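Local atomic coordinates of ricin B-related lectin (Polyporus squamosus, PDB entry 5MUA), a protein that probably binds galactose-containing glycans through a ricin-type beta-trefoil domain and carries a calcium-dependent papain-like protease domain, caught here with the inhibitor E-64. Residues D176-I190 / W222-L235. Sequence-based numbering, arbitrary orientation. Where two conformers were deposited one is given.
With CA (calcium ion), chain E; CA (calcium ion), chain D.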
loop_
_atom_site.group_PDB
_atom_site.type_symbol
_atom_site.label_atom_id
_atom_site.label_comp_id
_atom_site.label_asym_id
_atom_site.label_seq_id
_atom_site.Cartn_x
_atom_site.Cartn_y
_atom_site.Cartn_z
ATOM N N ASP B 176 8.873 -9.206 -7.093
ATOM C CA ASP B 176 8.445 -9.905 -8.288
ATOM C C ASP B 176 9.622 -10.118 -9.225
ATOM O O ASP B 176 10.704 -9.642 -8.979
ATOM C CB ASP B 176 7.328 -9.141 -8.969
ATOM C CG ASP B 176 6.066 -9.032 -8.058
ATOM O OD1 ASP B 176 5.490 -10.089 -7.728
ATOM O OD2 ASP B 176 5.690 -7.903 -7.698
ATOM N N GLY B 177 9.375 -10.897 -10.251
ATOM C CA GLY B 177 10.411 -11.255 -11.223
ATOM C C GLY B 177 10.490 -10.429 -12.495
ATOM O O GLY B 177 11.578 -10.291 -13.054
ATOM N N LEU B 178 9.348 -9.978 -13.011
ATOM C CA LEU B 178 9.283 -9.297 -14.284
ATOM C C LEU B 178 8.412 -8.096 -14.088
ATOM O O LEU B 178 7.283 -8.219 -13.597
ATOM C CB LEU B 178 8.644 -10.195 -15.348
ATOM C CG LEU B 178 8.549 -9.547 -16.746
ATOM C CD1 LEU B 178 9.940 -9.250 -17.323
ATOM C CD2 LEU B 178 7.686 -10.404 -17.709
ATOM N N TYR B 179 8.968 -6.939 -14.399
ATOM C CA TYR B 179 8.249 -5.680 -14.196
ATOM C C TYR B 179 7.911 -4.956 -15.503
ATOM O O TYR B 179 8.799 -4.763 -16.342
ATOM C CB TYR B 179 9.101 -4.746 -13.354
ATOM C CG TYR B 179 9.230 -5.181 -11.949
ATOM C CD1 TYR B 179 8.278 -4.865 -11.031
ATOM C CD2 TYR B 179 10.282 -6.060 -11.549
ATOM C CE1 TYR B 179 8.369 -5.292 -9.707
ATOM C CE2 TYR B 179 10.418 -6.438 -10.214
ATOM C CZ TYR B 179 9.437 -6.051 -9.300
ATOM O OH TYR B 179 9.527 -6.452 -8.000
ATOM N N LEU B 180 6.692 -4.441 -15.598
ATOM C CA LEU B 180 6.334 -3.403 -16.588
ATOM C C LEU B 180 6.783 -2.049 -16.073
ATOM O O LEU B 180 6.553 -1.687 -14.910
ATOM C CB LEU B 180 4.859 -3.353 -16.909
ATOM C CG LEU B 180 4.367 -2.220 -17.839
ATOM C CD1 LEU B 180 5.040 -2.468 -19.209
ATOM C CD2 LEU B 180 2.843 -2.324 -17.967
ATOM N N VAL B 181 7.450 -1.322 -16.932
ATOM C CA VAL B 181 7.890 0.041 -16.616
ATOM C C VAL B 181 6.791 0.942 -17.167
ATOM O O VAL B 181 6.511 0.972 -18.371
ATOM C CB VAL B 181 9.258 0.376 -17.279
ATOM C CG1 VAL B 181 9.618 1.853 -17.139
ATOM C CG2 VAL B 181 10.376 -0.496 -16.741
ATOM N N LEU B 182 6.166 1.722 -16.273
ATOM C CA LEU B 182 5.091 2.605 -16.657
ATOM C C LEU B 182 5.598 3.901 -17.231
ATOM O O LEU B 182 6.697 4.335 -16.903
ATOM C CB LEU B 182 4.258 2.972 -15.408
ATOM C CG LEU B 182 3.624 1.709 -14.808
ATOM C CD1 LEU B 182 3.030 2.128 -13.478
ATOM C CD2 LEU B 182 2.553 1.082 -15.706
ATOM N N THR B 183 4.731 4.564 -17.984
ATOM C CA THR B 183 5.000 5.920 -18.442
ATOM C C THR B 183 4.603 6.920 -17.376
ATOM O O THR B 183 3.828 6.634 -16.441
ATOM C CB THR B 183 4.184 6.282 -19.699
ATOM O OG1 THR B 183 2.791 6.250 -19.414
ATOM C CG2 THR B 183 4.490 5.291 -20.901
ATOM N N ARG B 184 5.128 8.135 -17.567
ATOM C CA ARG B 184 4.668 9.230 -16.716
ATOM C C ARG B 184 3.209 9.517 -16.805
ATOM O O ARG B 184 2.525 9.810 -15.807
ATOM C CB ARG B 184 5.557 10.480 -16.910
ATOM C CG ARG B 184 6.875 10.279 -16.201
ATOM C CD ARG B 184 7.679 11.559 -16.105
ATOM N NE ARG B 184 9.071 11.339 -15.703
ATOM C CZ ARG B 184 9.912 12.325 -15.339
ATOM N NH1 ARG B 184 9.490 13.602 -15.254
ATOM N NH2 ARG B 184 11.175 12.044 -15.059
ATOM N N ASP B 185 2.646 9.414 -17.989
ATOM C CA ASP B 185 1.233 9.623 -18.112
ATOM C C ASP B 185 0.475 8.649 -17.299
ATOM O O ASP B 185 -0.526 8.992 -16.654
ATOM C CB ASP B 185 0.812 9.540 -19.582
ATOM C CG ASP B 185 1.203 10.788 -20.390
ATOM O OD1 ASP B 185 1.483 11.849 -19.849
ATOM O OD2 ASP B 185 1.177 10.681 -21.632
ATOM N N GLN B 186 0.939 7.396 -17.301
ATOM C CA GLN B 186 0.237 6.376 -16.575
ATOM C C GLN B 186 0.362 6.557 -15.045
ATOM O O GLN B 186 -0.656 6.476 -14.350
ATOM C CB GLN B 186 0.752 5.005 -16.966
ATOM C CG GLN B 186 0.310 4.597 -18.391
ATOM C CD GLN B 186 1.177 3.494 -18.965
ATOM O OE1 GLN B 186 2.250 3.191 -18.430
ATOM N NE2 GLN B 186 0.761 2.936 -20.076
ATOM N N ILE B 187 1.580 6.812 -14.575
ATOM C CA ILE B 187 1.853 7.081 -13.171
ATOM C C ILE B 187 1.014 8.235 -12.730
ATOM O O ILE B 187 0.302 8.163 -11.726
ATOM C CB ILE B 187 3.337 7.338 -12.913
ATOM C CG1 ILE B 187 4.112 6.002 -13.115
ATOM C CG2 ILE B 187 3.593 7.755 -11.483
ATOM C CD1 ILE B 187 5.559 6.289 -13.453
ATOM N N SER B 188 1.080 9.332 -13.455
ATOM C CA SER B 188 0.256 10.451 -13.114
ATOM C C SER B 188 -1.250 10.207 -13.114
ATOM O O SER B 188 -1.949 10.755 -12.252
ATOM C CB SER B 188 0.625 11.656 -13.971
ATOM O OG SER B 188 1.894 12.092 -13.564
ATOM N N SER B 189 -1.776 9.403 -14.033
ATOM C CA SER B 189 -3.211 9.149 -14.079
ATOM C C SER B 189 -3.625 8.325 -12.834
ATOM O O SER B 189 -4.643 8.576 -12.241
ATOM C CB SER B 189 -3.668 8.498 -15.417
ATOM O OG SER B 189 -3.359 7.121 -15.429
ATOM N N ILE B 190 -2.790 7.388 -12.435
ATOM C CA ILE B 190 -3.040 6.582 -11.197
ATOM C C ILE B 190 -3.047 7.502 -9.990
ATOM O O ILE B 190 -3.874 7.365 -9.121
ATOM C CB ILE B 190 -1.990 5.437 -11.012
ATOM C CG1 ILE B 190 -2.120 4.423 -12.126
ATOM C CG2 ILE B 190 -2.186 4.686 -9.653
ATOM C CD1 ILE B 190 -0.861 3.566 -12.331
ATOM N N TRP B 222 -4.264 -0.767 -9.504
ATOM C CA TRP B 222 -4.436 -0.403 -10.926
ATOM C C TRP B 222 -3.982 -1.522 -11.876
ATOM O O TRP B 222 -4.671 -1.825 -12.877
ATOM C CB TRP B 222 -3.747 0.930 -11.216
ATOM C CG TRP B 222 -3.999 1.501 -12.592
ATOM C CD1 TRP B 222 -5.047 2.328 -13.006
ATOM C CD2 TRP B 222 -3.139 1.343 -13.711
ATOM N NE1 TRP B 222 -4.850 2.677 -14.351
ATOM C CE2 TRP B 222 -3.706 2.073 -14.799
ATOM C CE3 TRP B 222 -1.949 0.671 -13.899
ATOM C CZ2 TRP B 222 -3.053 2.158 -16.057
ATOM C CZ3 TRP B 222 -1.313 0.736 -15.133
ATOM C CH2 TRP B 222 -1.875 1.469 -16.190
ATOM N N GLY B 223 -2.847 -2.108 -11.530
ATOM C CA GLY B 223 -2.339 -3.268 -12.291
ATOM C C GLY B 223 -3.273 -4.415 -12.287
ATOM O O GLY B 223 -3.620 -5.002 -13.357
ATOM N N ASN B 224 -3.758 -4.764 -11.098
ATOM C CA ASN B 224 -4.731 -5.840 -11.027
ATOM C C ASN B 224 -6.008 -5.585 -11.785
ATOM O O ASN B 224 -6.594 -6.458 -12.455
ATOM C CB ASN B 224 -5.075 -6.075 -9.553
ATOM C CG ASN B 224 -6.066 -7.202 -9.378
ATOM O OD1 ASN B 224 -5.853 -8.351 -9.859
ATOM N ND2 ASN B 224 -7.214 -6.891 -8.677
ATOM N N GLU B 225 -6.416 -4.350 -11.776
ATOM C CA GLU B 225 -7.719 -3.984 -12.351
ATOM C C GLU B 225 -7.638 -3.739 -13.866
ATOM O O GLU B 225 -8.639 -3.810 -14.544
ATOM C CB GLU B 225 -8.281 -2.798 -11.610
ATOM C CG GLU B 225 -8.696 -3.230 -10.193
ATOM C CD GLU B 225 -9.136 -2.089 -9.275
ATOM O OE1 GLU B 225 -9.289 -0.946 -9.771
ATOM O OE2 GLU B 225 -9.262 -2.357 -8.012
ATOM N N ASN B 226 -6.451 -3.497 -14.399
ATOM C CA ASN B 226 -6.365 -3.233 -15.839
ATOM C C ASN B 226 -5.660 -4.280 -16.655
ATOM O O ASN B 226 -5.695 -4.168 -17.885
ATOM C CB ASN B 226 -5.634 -1.945 -16.026
ATOM C CG ASN B 226 -6.495 -0.753 -15.766
ATOM O OD1 ASN B 226 -7.222 -0.356 -16.662
ATOM N ND2 ASN B 226 -6.373 -0.134 -14.585
ATOM N N PHE B 227 -5.001 -5.259 -16.048
ATOM C CA PHE B 227 -4.312 -6.287 -16.835
ATOM C C PHE B 227 -4.857 -7.662 -16.529
ATOM O O PHE B 227 -4.815 -8.109 -15.382
ATOM C CB PHE B 227 -2.826 -6.243 -16.632
ATOM C CG PHE B 227 -2.216 -4.933 -17.061
ATOM C CD1 PHE B 227 -1.995 -4.662 -18.380
ATOM C CD2 PHE B 227 -1.867 -3.974 -16.161
ATOM C CE1 PHE B 227 -1.416 -3.470 -18.768
ATOM C CE2 PHE B 227 -1.308 -2.750 -16.547
ATOM C CZ PHE B 227 -1.103 -2.512 -17.856
ATOM N N LYS B 228 -5.419 -8.300 -17.536
ATOM C CA LYS B 228 -5.979 -9.667 -17.369
ATOM C C LYS B 228 -4.937 -10.754 -17.484
ATOM O O LYS B 228 -5.116 -11.895 -17.027
ATOM C CB LYS B 228 -7.180 -9.891 -18.272
ATOM C CG LYS B 228 -8.364 -8.966 -17.938
ATOM C CD LYS B 228 -9.386 -8.800 -19.067
ATOM C CE LYS B 228 -9.983 -10.128 -19.582
ATOM N NZ LYS B 228 -11.069 -10.726 -18.748
ATOM N N ALA B 229 -3.799 -10.428 -18.076
ATOM C CA ALA B 229 -2.650 -11.384 -18.073
ATOM C C ALA B 229 -2.056 -11.428 -16.675
ATOM O O ALA B 229 -2.218 -10.485 -15.912
ATOM C CB ALA B 229 -1.589 -10.905 -19.089
ATOM N N ASN B 230 -1.437 -12.527 -16.330
ATOM C CA ASN B 230 -0.589 -12.612 -15.167
ATOM C C ASN B 230 0.909 -12.693 -15.554
ATOM O O ASN B 230 1.252 -12.513 -16.742
ATOM C CB ASN B 230 -1.080 -13.825 -14.392
ATOM C CG ASN B 230 -0.740 -15.080 -15.058
ATOM O OD1 ASN B 230 -0.158 -15.077 -16.158
ATOM N ND2 ASN B 230 -1.013 -16.222 -14.374
ATOM N N GLY B 231 1.784 -12.906 -14.580
ATOM C CA GLY B 231 3.159 -13.186 -14.848
ATOM C C GLY B 231 4.069 -11.991 -14.982
ATOM O O GLY B 231 5.203 -12.135 -15.426
ATOM N N PHE B 232 3.590 -10.820 -14.548
ATOM C CA PHE B 232 4.442 -9.640 -14.390
ATOM C C PHE B 232 3.785 -8.727 -13.333
ATOM O O PHE B 232 2.606 -8.914 -12.968
ATOM C CB PHE B 232 4.533 -8.830 -15.688
ATOM C CG PHE B 232 3.240 -8.183 -16.106
ATOM C CD1 PHE B 232 2.176 -8.923 -16.670
ATOM C CD2 PHE B 232 3.079 -6.818 -16.031
ATOM C CE1 PHE B 232 0.980 -8.275 -17.051
ATOM C CE2 PHE B 232 1.895 -6.207 -16.447
ATOM C CZ PHE B 232 0.848 -6.934 -16.937
ATOM N N ALA B 233 4.571 -7.726 -12.912
ATOM C CA ALA B 233 4.113 -6.733 -11.963
ATOM C C ALA B 233 4.425 -5.395 -12.511
ATOM O O ALA B 233 5.141 -5.260 -13.499
ATOM C CB ALA B 233 4.827 -6.921 -10.616
ATOM N N LEU B 234 3.855 -4.388 -11.874
ATOM C CA LEU B 234 4.144 -2.997 -12.202
ATOM C C LEU B 234 5.206 -2.452 -11.273
ATOM O O LEU B 234 5.081 -2.570 -10.028
ATOM C CB LEU B 234 2.862 -2.151 -12.086
ATOM C CG LEU B 234 1.622 -2.543 -12.914
ATOM C CD1 LEU B 234 0.556 -1.495 -12.786
ATOM C CD2 LEU B 234 1.890 -2.838 -14.383
ATOM N N LEU B 235 6.252 -1.842 -11.824
ATOM C CA LEU B 235 7.302 -1.242 -11.001
ATOM C C LEU B 235 6.819 0.002 -10.303
ATOM O O LEU B 235 6.437 0.939 -10.941
ATOM C CB LEU B 235 8.553 -0.877 -11.821
ATOM C CG LEU B 235 9.720 -0.294 -10.984
ATOM C CD1 LEU B 235 10.171 -1.208 -9.844
ATOM C CD2 LEU B 235 10.862 0.083 -11.873
HETATM CA CA CA E . 5.727 -11.531 -5.922
HETATM CA CA CA D . 3.414 -8.651 -6.985
HETATM O O HOH W 1 3.162 -6.371 -7.535
HETATM O O HOH W 2 6.921 -13.123 -7.288
#
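Ile190 crosses the indole of Trp222 at about a right angle, its end over one face: CG1 sits 3.5 Å from the centroid of the five-membered ring, 12° off the normal, a CH-pi contact, while CD1 reaches over the CD2-CE3 side of the six-membered ring. The indole swings out to meet it because Trp222 CG stands anti to the backbone N (chi1 -172°). On the opposite face, toward the rim of the five-membered ring, lies Asn226 ND2, held by its bond to Trp222 O. Leu182 slides past the far end of the indole, CD2 3.9 Å from CZ3, and meets Leu234 CD2 at about a right angle.

Farther along, strands 178-180 and 233-243 run parallel. Leu178 O accepts from Ala233 N, Ala233 O from Leu180 N at 2.7 Å, and Leu180 O from Leu235 N in a nearly straight bond (178°). Side chains alternate across this pairing. Leu180 and Leu234 lie side by side, with CD2 to CD2 at 3.7 Å, and Leu180 CD2 also touches Phe227 CZ at roughly a right angle. On the other face, the Tyr179 ring turns its edge to the backbone of Leu234 and Leu235, and its hydroxyl takes Asp176 N at 3.0 Å.

Asp176 presses its carboxylate against Ala233, OD2 3.2 Å from CB. OD1 bridges both calcium ions, and OD2 joins it in chelating the one in chain D. Ser175 O and, from the second subunit, Glu204, Asp207, Asp209 and Asp210 help complete the sites, beside a bound E64. Two cations on one carboxylate would be expected to keep it ionised, and the hydrogen-bonded strand pair, with its apolar side chains, is joined through Asp176 to a metal centre shared by the two subunits.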